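Local structure of acetyl-CoA acetyltransferase A (Ascaris suum, 6BJA) at residues Leu14-Thr19 with Leu368-Lys373; Glu56-Gly61 with Gln75-Ser80; Ala298-Val303 with Lys335-Asp340. The protein probably catalyses the reversible Claisen condensation of two acetyl-CoA units to acetoacetyl-CoA, as a coenzyme A-binding enzyme of the thiolase family. One frame throughout, in Å; residues are numbered along the deposited sequence.

How the interactions relate
Three contacts in one thiolase chain show how sequence-distant and sequence-local pairings combine in a layered alpha/beta fold. Near the N terminus, segment 14-19 opens interaction 1, whose partner, 368-373, arrives only close to the chain's end, so this loop spans almost the whole subunit. Interactions 2 and 3 nest inside it, one after the other without crossing. Interaction 2 closes a short loop between strand 57-61 and helix 72-79; interaction 3 joins helices 298-310 and 327-337. These two lie on opposite sides of the chain's centre, their own centres about 33 Å apart, whereas interaction 1 connects the N-terminal and C-terminal thiolase regions.

Interaction 1 (Leu14-Thr19 with Leu368-Lys373)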
loop_
_atom_site.group_PDB
_atom_site.type_symbol
_atom_site.label_atom_id
_atom_site.label_comp_id
_atom_site.label_asym_id
_atom_site.label_seq_id
_atom_site.Cartn_x
_atom_site.Cartn_y
_atom_site.Cartn_z
ATOM N N LEU A 14 18.271 38.606 15.341
ATOM C CA LEU A 14 18.427 38.608 16.800
ATOM C C LEU A 14 18.984 37.296 17.309
ATOM O O LEU A 14 19.683 37.274 18.326
ATOM C CB LEU A 14 17.103 38.877 17.484
ATOM C CG LEU A 14 16.422 40.204 17.154
ATOM C CD1 LEU A 14 15.198 40.386 18.040
ATOM C CD2 LEU A 14 17.385 41.377 17.318
ATOM N N SER A 15 18.678 36.208 16.607
ATOM C CA SER A 15 19.088 34.880 17.006
ATOM C C SER A 15 19.117 33.978 15.793
ATOM O O SER A 15 18.427 34.241 14.805
ATOM C CB SER A 15 18.154 34.303 18.065
ATOM O OG SER A 15 16.835 34.181 17.564
ATOM N N ALA A 16 19.902 32.910 15.911
ATOM C CA ALA A 16 20.164 31.985 14.796
ATOM C C ALA A 16 20.648 30.665 15.397
ATOM O O ALA A 16 21.733 30.599 15.969
ATOM C CB ALA A 16 21.189 32.560 13.864
ATOM N N VAL A 17 19.778 29.655 15.366
ATOM C CA VAL A 17 20.055 28.382 16.010
ATOM C C VAL A 17 19.666 27.219 15.105
ATOM O O VAL A 17 18.870 27.384 14.168
ATOM C CB VAL A 17 19.318 28.230 17.363
ATOM C CG1 VAL A 17 19.750 29.318 18.336
ATOM C CG2 VAL A 17 17.828 28.260 17.180
ATOM N N ARG A 18 20.245 26.049 15.379
ATOM C CA ARG A 18 19.890 24.858 14.621
ATOM C C ARG A 18 19.966 23.606 15.478
ATOM O O ARG A 18 20.685 23.570 16.446
ATOM C CB ARG A 18 20.824 24.717 13.423
ATOM C CG ARG A 18 22.278 24.390 13.791
ATOM C CD ARG A 18 23.093 24.174 12.548
ATOM N NE ARG A 18 24.470 23.712 12.737
ATOM C CZ ARG A 18 24.849 22.443 12.816
ATOM N NH1 ARG A 18 23.965 21.465 12.838
ATOM N NH2 ARG A 18 26.146 22.144 12.866
ATOM N N THR A 19 19.219 22.577 15.116
ATOM C CA THR A 19 19.432 21.263 15.681
ATOM C C THR A 19 20.720 20.688 15.127
ATOM O O THR A 19 21.199 21.108 14.067
ATOM C CB THR A 19 18.282 20.297 15.351
ATOM O OG1 THR A 19 18.293 20.035 13.938
ATOM C CG2 THR A 19 16.940 20.838 15.781
ATOM N N LEU A 368 26.818 30.503 8.924
ATOM C CA LEU A 368 27.531 31.703 8.499
ATOM C C LEU A 368 27.578 32.754 9.610
ATOM O O LEU A 368 28.643 33.321 9.892
ATOM C CB LEU A 368 26.880 32.298 7.245
ATOM C CG LEU A 368 27.516 33.584 6.729
ATOM C CD1 LEU A 368 28.925 33.310 6.209
ATOM C CD2 LEU A 368 26.655 34.215 5.657
ATOM N N VAL A 369 26.421 33.045 10.199
ATOM C CA VAL A 369 26.320 34.082 11.209
ATOM C C VAL A 369 27.322 33.793 12.318
ATOM O O VAL A 369 28.053 34.682 12.760
ATOM C CB VAL A 369 24.877 34.173 11.767
ATOM C CG1 VAL A 369 24.840 34.934 13.106
ATOM C CG2 VAL A 369 23.969 34.837 10.743
ATOM N N HIS A 370 27.402 32.545 12.752
ATOM C CA HIS A 370 28.206 32.248 13.928
ATOM C C HIS A 370 29.691 32.010 13.623
ATOM O O HIS A 370 30.509 31.965 14.528
ATOM C CB HIS A 370 27.597 31.068 14.659
ATOM C CG HIS A 370 26.356 31.449 15.381
ATOM N ND1 HIS A 370 26.356 32.381 16.400
ATOM C CD2 HIS A 370 25.064 31.083 15.198
ATOM C CE1 HIS A 370 25.118 32.553 16.824
ATOM N NE2 HIS A 370 24.319 31.770 16.117
ATOM N N ALA A 371 30.037 31.893 12.342
ATOM C CA ALA A 371 31.445 31.805 11.934
ATOM C C ALA A 371 32.055 33.192 11.691
ATOM O O ALA A 371 33.255 33.405 11.911
ATOM C CB ALA A 371 31.570 30.949 10.684
ATOM N N LEU A 372 31.234 34.128 11.227
ATOM C CA LEU A 372 31.665 35.505 11.037
ATOM C C LEU A 372 32.108 36.146 12.339
ATOM O O LEU A 372 31.502 35.916 13.384
ATOM C CB LEU A 372 30.544 36.349 10.443
ATOM C CG LEU A 372 30.178 36.119 8.976
ATOM C CD1 LEU A 372 28.873 36.843 8.644
ATOM C CD2 LEU A 372 31.304 36.580 8.034
ATOM N N LYS A 373 33.162 36.955 12.258
ATOM C CA LYS A 373 33.542 37.823 13.370
ATOM C C LYS A 373 32.918 39.205 13.203
ATOM O O LYS A 373 32.470 39.564 12.113
ATOM C CB LYS A 373 35.068 37.917 13.457
ATOM C CG LYS A 373 35.732 36.564 13.692
ATOM C CD LYS A 373 37.238 36.620 13.504
ATOM C CE LYS A 373 37.792 35.215 13.264
ATOM N NZ LYS A 373 37.243 34.245 14.263
#
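The imidazole ring of His370 meets Ala16 along its edge, while one of its faces is covered by a neighbour in its own helix: CG1 of Val369 lies 4.3 Å above the ring plane, over its centre. At the edge the carbonyl of Ala16 lies close to the ring plane, and His370 NE2 donates to Ala16 O over 2.8 Å. The bond is moderately bent, with an N-H...O angle of 147°, and the ring nitrogen stands only slightly off the plane of the carbonyl group. With CG anti to the carbonyl carbon of His370 (chi1 -74°), the ring is carried out from the helix to the strand. Thiolases are built in layers, with sheets separated by helices; here the last turn of helix 357-371 comes against strand 11-23, and the pairing joins the C-terminal region of the chain to the N-terminal one. The methyl CB of Ala16 stands beside the donor nitrogen, 3.9 Å from His370 NE2. Apolar contact comes from the same CB, 4.4 Å from CG1 of Val369. That valine methyl therefore serves two surfaces at once, lying over the imidazole and facing the alanine, and it probably limits how the ring can turn. Along the other edge of the strand, Ser15 pairs through its backbone with Val264 and Val17 with Ala262 of strand 257-267. Donation from NE2 implies that this nitrogen carries a proton, and it satisfies a backbone oxygen in a buried setting. Where the helix finishes, Lys396 bonds to the carbonyl oxygens of Val369 and Leu372, and Lys202 to that of His370; positive charges thus gather where the helix dipole would be expected to concentrate negative character.

Interaction 2 (Glu56-Gly61 with Gln75-Ser80)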
loop_
_atom_site.group_PDB
_atom_site.type_symbol
_atom_site.label_atom_id
_atom_site.label_comp_id
_atom_site.label_asym_id
_atom_site.label_seq_id
_atom_site.Cartn_x
_atom_site.Cartn_y
_atom_site.Cartn_z
ATOM N N GLU A 56 5.306 38.054 15.278
ATOM C CA GLU A 56 4.127 38.449 14.490
ATOM C C GLU A 56 3.782 37.485 13.356
ATOM O O GLU A 56 2.625 37.410 12.911
ATOM C CB GLU A 56 4.324 39.854 13.909
ATOM C CG GLU A 56 4.389 40.920 15.001
ATOM C CD GLU A 56 4.943 42.266 14.551
ATOM O OE1 GLU A 56 5.380 42.411 13.404
ATOM O OE2 GLU A 56 4.941 43.205 15.374
ATOM N N GLU A 57 4.798 36.782 12.869
ATOM C CA GLU A 57 4.672 35.794 11.796
ATOM C C GLU A 57 5.640 34.653 11.985
ATOM O O GLU A 57 6.750 34.872 12.460
ATOM C CB GLU A 57 4.986 36.367 10.413
ATOM C CG GLU A 57 4.013 37.293 9.851
ATOM C CD GLU A 57 4.194 37.465 8.335
ATOM O OE1 GLU A 57 4.748 36.554 7.650
ATOM O OE2 GLU A 57 3.774 38.523 7.838
ATOM N N THR A 58 5.229 33.467 11.542
ATOM C CA THR A 58 6.068 32.273 11.520
ATOM C C THR A 58 6.118 31.752 10.103
ATOM O O THR A 58 5.071 31.414 9.551
ATOM C CB THR A 58 5.507 31.228 12.444
ATOM O OG1 THR A 58 5.427 31.796 13.763
ATOM C CG2 THR A 58 6.381 29.980 12.484
ATOM N N ILE A 59 7.309 31.729 9.509
ATOM C CA ILE A 59 7.458 31.374 8.096
ATOM C C ILE A 59 8.381 30.171 8.034
ATOM O O ILE A 59 9.524 30.265 8.458
ATOM C CB ILE A 59 8.062 32.518 7.254
ATOM C CG1 ILE A 59 7.320 33.825 7.492
ATOM C CG2 ILE A 59 8.074 32.137 5.765
ATOM C CD1 ILE A 59 8.012 35.038 6.970
ATOM N N VAL A 60 7.891 29.060 7.494
ATOM C CA VAL A 60 8.606 27.791 7.562
ATOM C C VAL A 60 8.846 27.154 6.218
ATOM O O VAL A 60 7.903 26.854 5.485
ATOM C CB VAL A 60 7.848 26.755 8.405
ATOM C CG1 VAL A 60 8.688 25.475 8.529
ATOM C CG2 VAL A 60 7.512 27.312 9.781
ATOM N N GLY A 61 10.110 26.903 5.893
ATOM C CA GLY A 61 10.444 26.102 4.735
ATOM C C GLY A 61 10.369 24.610 4.996
ATOM O O GLY A 61 10.876 24.100 6.007
ATOM N N GLN A 75 1.138 24.772 13.120
ATOM C CA GLN A 75 1.344 23.805 14.181
ATOM C C GLN A 75 2.546 24.199 15.021
ATOM O O GLN A 75 2.494 24.185 16.245
ATOM C CB GLN A 75 1.534 22.404 13.621
ATOM C CG GLN A 75 0.344 21.843 12.864
ATOM C CD GLN A 75 0.603 20.428 12.423
ATOM O OE1 GLN A 75 0.939 19.559 13.238
ATOM N NE2 GLN A 75 0.483 20.184 11.129
ATOM N N ILE A 76 3.635 24.547 14.354
ATOM C CA ILE A 76 4.866 24.924 15.035
ATOM C C ILE A 76 4.667 26.194 15.857
ATOM O O ILE A 76 5.050 26.281 17.036
ATOM C CB ILE A 76 6.005 25.117 13.998
ATOM C CG1 ILE A 76 6.410 23.766 13.409
ATOM C CG2 ILE A 76 7.228 25.809 14.615
ATOM C CD1 ILE A 76 7.213 23.886 12.112
ATOM N N SER A 77 4.016 27.178 15.245
ATOM C CA SER A 77 3.804 28.463 15.880
ATOM C C SER A 77 2.984 28.310 17.163
ATOM O O SER A 77 3.366 28.798 18.238
ATOM C CB SER A 77 3.108 29.389 14.899
ATOM O OG SER A 77 2.985 30.713 15.358
ATOM N N ILE A 78 1.864 27.615 17.054
ATOM C CA ILE A 78 0.991 27.440 18.220
ATOM C C ILE A 78 1.705 26.679 19.337
ATOM O O ILE A 78 1.638 27.073 20.531
ATOM C CB ILE A 78 -0.321 26.732 17.826
ATOM C CG1 ILE A 78 -1.194 27.711 17.052
ATOM C CG2 ILE A 78 -1.067 26.215 19.074
ATOM C CD1 ILE A 78 -2.470 27.112 16.496
ATOM N N ALA A 79 2.415 25.608 18.980
ATOM C CA ALA A 79 3.108 24.786 19.975
ATOM C C ALA A 79 4.317 25.497 20.587
ATOM O O ALA A 79 4.787 25.112 21.678
ATOM C CB ALA A 79 3.532 23.476 19.373
ATOM N N SER A 80 4.768 26.563 19.930
ATOM C CA SER A 80 5.855 27.402 20.422
ATOM C C SER A 80 5.358 28.610 21.238
ATOM O O SER A 80 6.135 29.514 21.565
ATOM C CB SER A 80 6.717 27.886 19.251
ATOM O OG SER A 80 7.275 26.783 18.561
#
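Thr58 lays its side chain against that of Ser77, with the two hydroxyls leading: OG1 of the threonine is 3.1 Å from OG of the serine, and the pair is hydrogen-bonded. Behind the oxygens the carbons also come together, Thr58 CB standing 3.9 Å from Ser77 CB. In the threonine, a chi1 of -58° keeps OG1 on the side of the backbone N, a setting that turns the hydroxyl toward the helix and brings CG2 along the serine's CB at 4.1 Å. The serine answers from an extended position, its OG trans to the main-chain nitrogen (chi1 -173°). Two residues further along the strand the contact becomes purely apolar. Val60 and Ile76 approach tip to tip, and the terminal methyl CD1 of Ile76 stands equally near both valine methyls, 4.2 Å from Val60 CG2. Together the two pairs hold the first strand and the helix of a beta-alpha-beta unit formed by strand 57-61, helix 72-79 and strand 87-92. The helix packs on the face of the sheet near its margin, where 87-92 is the outermost strand within the chain, and its Gln75 and Ile78 also pack on Ser156 and Pro292 of the second subunit. At the helix's end, Ser80 OG donates to Ile76 O at 2.7 Å. The donor hovers above the carbonyl plane rather than on a lone pair, and the backbone N of Ser80 adds a weak bond to the same oxygen, so the last turn is gripped by side chain and main chain alike. The Thr58-Ser77 link is a pairing of two neutral hydroxyls buried beside hydrocarbon: one gives its proton and the other accepts, with no net charge placed between strand and helix.

Interaction 3 (Ala298-Val303 with Lys335-Asp340); sequences APALAV and KELRLD
Leu337 and Ala300 bury the most surface here, in nearly equal measure, and Val303 comes next. The leucine spreads its branches over one side of helix 298-310: CG lies 4.0 Å from Ala300 CB, CD2 leans toward the same alanine, and CD1 reaches Val303 CG1 at 3.9 Å. Its two methyls are thus divided between the two residues it meets. Alanine, with just a methyl group, lets the backbones come close, and the CA atoms of Ala300 and Leu337 are 6.6 Å apart. One turn on, Val303 crosses the leucine obliquely; a chi1 of 166° swings CG1 to the far side from the valine's own N, and this branch rather than CG2 touches CD1. Glu336 contributes through its hydrocarbon part alone, with CG 3.8 Å from Ala300 CB. A bend at chi2 (68°) carries the carboxylate away from the alanine, and its OE1 is hydrogen-bonded to Tyr173 OH, so the carboxylate is held by Tyr173 while the CB and CG methylenes pack on the alanine methyl. No hydrogen bond joins the two segments; the contact consists of methyl and methylene packing. Beyond Leu337 the chain turns at Arg338, whose positive phi belongs to a Schellman motif. On its sheet-facing side, helix 298-310 sets Pro299 and Val303 on strands 319-322, 377-384 and 388-396, and the side chain of Ala300 is about 10 Å from that of Cys383, predicted to act as a proton acceptor. Helix 298-310 connects strand 280-289 to strand 319-322, which run parallel but with 388-396 and 377-384 between them, and its packing against helix 327-337 belongs to a helical layer covering the C-terminal sheet strands of the thiolase fold.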
loop_
_atom_site.group_PDB
_atom_site.type_symbol
_atom_site.label_atom_id
_atom_site.label_comp_id
_atom_site.label_asym_id
_atom_site.label_seq_id
_atom_site.Cartn_x
_atom_site.Cartn_y
_atom_site.Cartn_z
ATOM N N ALA A 298 23.511 28.234 -10.722
ATOM C CA ALA A 298 22.693 29.383 -10.327
ATOM C C ALA A 298 23.235 30.178 -9.118
ATOM O O ALA A 298 23.066 31.398 -9.049
ATOM C CB ALA A 298 21.254 28.926 -10.036
ATOM N N PRO A 299 23.888 29.506 -8.150
ATOM C CA PRO A 299 24.314 30.322 -7.006
ATOM C C PRO A 299 25.296 31.438 -7.353
ATOM O O PRO A 299 25.143 32.537 -6.837
ATOM C CB PRO A 299 24.947 29.296 -6.061
ATOM C CG PRO A 299 24.185 28.056 -6.332
ATOM C CD PRO A 299 24.003 28.070 -7.862
ATOM N N ALA A 300 26.268 31.186 -8.224
ATOM C CA ALA A 300 27.213 32.233 -8.555
ATOM C C ALA A 300 26.499 33.363 -9.288
ATOM O O ALA A 300 26.876 34.524 -9.142
ATOM C CB ALA A 300 28.361 31.690 -9.411
ATOM N N LEU A 301 25.458 33.033 -10.050
ATOM C CA LEU A 301 24.681 34.058 -10.740
ATOM C C LEU A 301 23.947 34.945 -9.740
ATOM O O LEU A 301 23.939 36.169 -9.865
ATOM C CB LEU A 301 23.695 33.416 -11.720
ATOM C CG LEU A 301 23.078 34.348 -12.750
ATOM C CD1 LEU A 301 24.157 34.963 -13.651
ATOM C CD2 LEU A 301 22.066 33.555 -13.580
ATOM N N ALA A 302 23.379 34.330 -8.710
ATOM C CA ALA A 302 22.699 35.103 -7.687
ATOM C C ALA A 302 23.685 36.007 -6.957
ATOM O O ALA A 302 23.376 37.156 -6.651
ATOM C CB ALA A 302 21.993 34.178 -6.715
ATOM N N VAL A 303 24.875 35.485 -6.673
ATOM C CA VAL A 303 25.889 36.260 -5.959
ATOM C C VAL A 303 26.395 37.437 -6.806
ATOM O O VAL A 303 26.604 38.525 -6.281
ATOM C CB VAL A 303 27.063 35.360 -5.539
ATOM C CG1 VAL A 303 28.282 36.194 -5.097
ATOM C CG2 VAL A 303 26.612 34.422 -4.449
ATOM N N LYS A 335 35.165 28.251 -8.257
ATOM C CA LYS A 335 35.842 28.501 -9.525
ATOM C C LYS A 335 35.252 29.692 -10.263
ATOM O O LYS A 335 35.972 30.555 -10.778
ATOM C CB LYS A 335 35.783 27.252 -10.414
ATOM C CG LYS A 335 36.664 27.342 -11.662
ATOM C CD LYS A 335 38.113 27.400 -11.211
ATOM C CE LYS A 335 39.107 27.566 -12.328
ATOM N NZ LYS A 335 40.438 27.747 -11.659
ATOM N N GLU A 336 33.931 29.748 -10.329
ATOM C CA GLU A 336 33.271 30.802 -11.079
ATOM C C GLU A 336 33.521 32.182 -10.478
ATOM O O GLU A 336 33.738 33.153 -11.205
ATOM C CB GLU A 336 31.777 30.513 -11.154
ATOM C CG GLU A 336 31.038 31.468 -12.032
ATOM C CD GLU A 336 31.384 31.323 -13.498
ATOM O OE1 GLU A 336 31.793 30.224 -13.922
ATOM O OE2 GLU A 336 31.214 32.317 -14.227
ATOM N N LEU A 337 33.502 32.270 -9.149
ATOM C CA LEU A 337 33.686 33.539 -8.456
ATOM C C LEU A 337 35.142 33.827 -8.097
ATOM O O LEU A 337 35.432 34.872 -7.512
ATOM C CB LEU A 337 32.855 33.550 -7.177
ATOM C CG LEU A 337 31.360 33.518 -7.474
ATOM C CD1 LEU A 337 30.591 33.310 -6.194
ATOM C CD2 LEU A 337 30.887 34.791 -8.160
ATOM N N ARG A 338 36.033 32.887 -8.428
ATOM C CA ARG A 338 37.478 32.992 -8.163
ATOM C C ARG A 338 37.747 33.273 -6.687
ATOM O O ARG A 338 38.536 34.155 -6.329
ATOM C CB ARG A 338 38.112 34.074 -9.031
ATOM C CG ARG A 338 37.901 33.862 -10.524
ATOM C CD ARG A 338 38.530 35.000 -11.311
ATOM N NE ARG A 338 37.575 35.624 -12.227
ATOM C CZ ARG A 338 37.527 35.417 -13.542
ATOM N NH1 ARG A 338 38.390 34.600 -14.143
ATOM N NH2 ARG A 338 36.611 36.043 -14.268
ATOM N N LEU A 339 37.092 32.490 -5.832
ATOM C CA LEU A 339 37.283 32.611 -4.391
ATOM C C LEU A 339 38.483 31.851 -3.816
ATOM O O LEU A 339 38.947 30.853 -4.352
ATOM C CB LEU A 339 36.010 32.135 -3.677
ATOM C CG LEU A 339 34.726 32.802 -4.141
ATOM C CD1 LEU A 339 33.522 32.219 -3.361
ATOM C CD2 LEU A 339 34.778 34.316 -4.023
ATOM N N ASP A 340 38.962 32.339 -2.687
ATOM C CA ASP A 340 39.900 31.590 -1.867
ATOM C C ASP A 340 39.135 30.456 -1.186
ATOM O O ASP A 340 38.243 30.717 -0.353
ATOM C CB ASP A 340 40.542 32.508 -0.841
ATOM C CG ASP A 340 41.552 31.795 0.035
ATOM O OD1 ASP A 340 41.660 30.555 -0.016
ATOM O OD2 ASP A 340 42.230 32.489 0.816
#